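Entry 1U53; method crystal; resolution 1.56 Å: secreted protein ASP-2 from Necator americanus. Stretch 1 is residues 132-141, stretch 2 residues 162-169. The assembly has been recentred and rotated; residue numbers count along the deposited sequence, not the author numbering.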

# COMPACT_ATOMS: atom_id res chain seq x y z
N VAL A 132 7.33 -7.93 7.07
CA VAL A 132 7.28 -7.22 5.79
C VAL A 132 5.88 -7.05 5.22
O VAL A 132 5.72 -6.68 4.07
CB VAL A 132 8.19 -7.85 4.74
CG1 VAL A 132 9.68 -7.64 5.12
CG2 VAL A 132 7.85 -9.31 4.58
N GLY A 133 4.86 -7.36 6.03
CA GLY A 133 3.52 -7.46 5.49
C GLY A 133 2.88 -6.13 5.11
O GLY A 133 1.91 -6.10 4.35
N HIS A 134 3.42 -5.02 5.59
CA HIS A 134 2.87 -3.74 5.13
C HIS A 134 3.43 -3.44 3.74
O HIS A 134 2.71 -3.00 2.85
CB HIS A 134 3.19 -2.59 6.08
CG HIS A 134 2.72 -2.81 7.48
ND1 HIS A 134 3.59 -3.18 8.50
CD2 HIS A 134 1.50 -2.72 8.04
CE1 HIS A 134 2.90 -3.30 9.63
NE2 HIS A 134 1.63 -3.04 9.37
N TYR A 135 4.74 -3.62 3.53
CA TYR A 135 5.31 -3.52 2.20
C TYR A 135 4.66 -4.43 1.18
O TYR A 135 4.31 -3.97 0.07
CB TYR A 135 6.84 -3.81 2.27
CG TYR A 135 7.44 -4.11 0.91
CD1 TYR A 135 7.71 -3.11 0.01
CD2 TYR A 135 7.68 -5.43 0.51
CE1 TYR A 135 8.24 -3.37 -1.24
CE2 TYR A 135 8.22 -5.71 -0.74
CZ TYR A 135 8.47 -4.68 -1.60
OH TYR A 135 8.98 -4.95 -2.83
N THR A 136 4.48 -5.71 1.52
CA THR A 136 3.98 -6.66 0.51
C THR A 136 2.55 -6.27 0.09
O THR A 136 2.15 -6.51 -1.04
CB THR A 136 4.02 -8.12 1.02
OG1 THR A 136 3.26 -8.21 2.24
CG2 THR A 136 5.42 -8.53 1.28
N GLN A 137 1.77 -5.69 1.01
CA GLN A 137 0.46 -5.21 0.59
C GLN A 137 0.57 -3.98 -0.35
O GLN A 137 -0.16 -3.86 -1.32
CB GLN A 137 -0.46 -4.96 1.80
CG GLN A 137 -1.81 -4.38 1.43
CD GLN A 137 -2.68 -5.29 0.51
OE1 GLN A 137 -2.63 -5.21 -0.75
NE2 GLN A 137 -3.53 -6.11 1.14
N MET A 138 1.53 -3.07 -0.09
CA MET A 138 1.62 -1.90 -0.94
C MET A 138 1.94 -2.32 -2.37
O MET A 138 1.50 -1.67 -3.30
CB MET A 138 2.74 -0.97 -0.47
CG MET A 138 2.33 -0.16 0.74
SD MET A 138 3.64 1.03 1.21
CE MET A 138 3.36 2.27 -0.08
N VAL A 139 2.79 -3.35 -2.56
CA VAL A 139 3.20 -3.74 -3.91
C VAL A 139 2.57 -5.05 -4.41
O VAL A 139 3.11 -5.68 -5.32
CB VAL A 139 4.75 -3.82 -4.05
CG1 VAL A 139 5.42 -2.43 -3.66
CG2 VAL A 139 5.35 -4.96 -3.17
N TRP A 140 1.44 -5.44 -3.81
CA TRP A 140 0.73 -6.64 -4.25
C TRP A 140 0.18 -6.42 -5.67
O TRP A 140 -0.58 -5.48 -5.92
CB TRP A 140 -0.41 -6.93 -3.27
CG TRP A 140 -0.92 -8.34 -3.39
CD1 TRP A 140 -2.02 -8.77 -4.07
CD2 TRP A 140 -0.36 -9.48 -2.74
NE1 TRP A 140 -2.18 -10.15 -3.87
CE2 TRP A 140 -1.15 -10.61 -3.10
CE3 TRP A 140 0.77 -9.67 -1.93
CZ2 TRP A 140 -0.84 -11.90 -2.64
CZ3 TRP A 140 1.07 -10.94 -1.48
CH2 TRP A 140 0.27 -12.05 -1.84
N GLN A 141 0.58 -7.28 -6.61
CA GLN A 141 0.35 -7.04 -8.03
C GLN A 141 -1.11 -6.81 -8.30
O GLN A 141 -1.47 -5.89 -9.05
CB GLN A 141 0.87 -8.23 -8.81
CG GLN A 141 0.38 -8.27 -10.24
CD GLN A 141 0.88 -9.51 -10.89
OE1 GLN A 141 2.06 -9.70 -10.99
NE2 GLN A 141 -0.04 -10.37 -11.33
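Stretch 2 (162-169) QYGPAGNM

Stretch 2 (162-169) lies along one side of the short helix 133-138 and continues over the indole of Trp140, in the same chain, with 486 Å² buried between the two stretches. Residues 162-164 end a β-strand in extended conformation; Pro165 (C-gamma endo pucker) and Ala166 prolong the extended path, and Asn168 turns it with positive phi and psi (57°/41°). The backbones come nearest where Gln137 CA lies 5.4 Å from Gly167 CA. From Tyr163 to Met169 the chain runs obliquely against the direction of the helix: Tyr163 meets Gln137 and Met138, Asn168 reaches Gly133 and Thr136, and Gly167, Asn168 and Met169 pass over or beside Trp140.

Tyr163 points toward the helix with chi1 m (-69°) and chi2 -91°, so that one face of its ring receives Gln137: Gln137 CG stands 3.5 Å from the ring centroid, 17° off the normal, a CH-pi contact. Gln137 reaches this place with chi1 t, which extends the chain from the helix, and chi2 p (62°), which bends it. Tyr163 OH comes to 3.9 Å from Met138 CG and is hydrogen-bonded elsewhere in the structure, while Met138 itself has its CA-to-CB bond directed away.

Trp140, just beyond the helix, has chi1 t (-163°) and chi2 -98°, which lays the indole beneath the 167-168 backbone. Gly167 CA sits almost exactly over the five-membered ring, 3.3 Å from its centroid and 2° off the normal, a second CH-pi contact. So close an approach depends on the absence of a side chain: an ideal CB on Gly167 would lie 2.6 Å from Trp140 CG, a clash. Over the same ring system, Asn168 N is 3.4 Å from Trp140 CE3; farther along, Met169 CB makes an apolar contact with Trp140 CZ2 at 4.1 Å. A water links the two stretches, donating to Ala166 O (2.8 Å) and accepting a weak hydrogen bond from Trp140 NE1 (3.2 Å).

Asn168 ties the loop to the start of the helix. Its CA-to-CB bond points away, but chi1 m (-71°) with chi2 near zero brings the amide back, and both ends are used. Asn168 ND2 donates to Gly133 O at 2.9 Å with a nearly straight angle of 171°; Gly133 O also accepts a weak helical hydrogen bond from Gln137 N (3.4 Å). Thr136 OG1, set by chi1 p (57°), donates to Asn168 OD1 at 2.7 Å. The amide thus bridges a backbone carbonyl and a side-chain hydroxyl on neighbouring parts of the helix.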

# COMPACT_ATOMS: atom_id res chain seq x y z
N GLN A 162 -6.85 0.96 3.12
CA GLN A 162 -7.34 -0.37 2.76
C GLN A 162 -7.12 -0.58 1.26
O GLN A 162 -6.94 0.36 0.51
CB GLN A 162 -8.80 -0.61 3.21
CG GLN A 162 -8.84 -0.78 4.72
CD GLN A 162 -10.24 -0.78 5.34
OE1 GLN A 162 -11.23 -0.69 4.63
NE2 GLN A 162 -10.32 -0.91 6.69
N TYR A 163 -7.18 -1.86 0.84
CA TYR A 163 -6.59 -2.32 -0.42
C TYR A 163 -7.51 -3.36 -1.06
O TYR A 163 -7.81 -4.40 -0.41
CB TYR A 163 -5.26 -3.02 -0.07
CG TYR A 163 -4.22 -2.05 0.42
CD1 TYR A 163 -3.34 -1.44 -0.47
CD2 TYR A 163 -4.08 -1.78 1.78
CE1 TYR A 163 -2.37 -0.52 0.01
CE2 TYR A 163 -3.10 -0.86 2.27
CZ TYR A 163 -2.24 -0.29 1.40
OH TYR A 163 -1.33 0.61 1.90
N GLY A 164 -7.96 -3.09 -2.29
CA GLY A 164 -8.88 -3.99 -3.07
C GLY A 164 -8.21 -4.52 -4.31
O GLY A 164 -7.76 -3.72 -5.08
N PRO A 165 -8.57 -5.76 -4.71
CA PRO A 165 -8.64 -6.90 -3.81
C PRO A 165 -7.57 -7.01 -2.77
O PRO A 165 -6.46 -6.50 -2.97
CB PRO A 165 -8.66 -8.13 -4.71
CG PRO A 165 -8.58 -7.67 -6.07
CD PRO A 165 -8.45 -6.16 -6.13
N ALA A 166 -7.88 -7.70 -1.69
CA ALA A 166 -6.90 -7.89 -0.61
C ALA A 166 -5.62 -8.60 -1.07
O ALA A 166 -5.67 -9.54 -1.88
CB ALA A 166 -7.49 -8.68 0.56
N GLY A 167 -4.48 -8.15 -0.56
CA GLY A 167 -3.22 -8.85 -0.83
C GLY A 167 -2.86 -9.76 0.33
O GLY A 167 -3.75 -10.15 1.10
N ASN A 168 -1.59 -10.13 0.41
CA ASN A 168 -1.08 -10.95 1.53
C ASN A 168 -1.82 -12.26 1.70
O ASN A 168 -2.11 -12.70 2.83
CB ASN A 168 -1.13 -10.15 2.81
CG ASN A 168 -0.09 -9.04 2.82
OD1 ASN A 168 0.68 -8.93 1.86
ND2 ASN A 168 -0.03 -8.27 3.89
N MET A 169 -2.12 -12.88 0.56
CA MET A 169 -2.72 -14.22 0.55
C MET A 169 -1.62 -15.25 0.79
O MET A 169 -0.62 -15.31 0.07
CB MET A 169 -3.46 -14.41 -0.78
CG MET A 169 -4.64 -13.43 -0.92
SD MET A 169 -5.86 -13.81 -2.21
CE MET A 169 -4.66 -14.04 -3.50
O HOH W 1 -5.31 -10.08 -4.57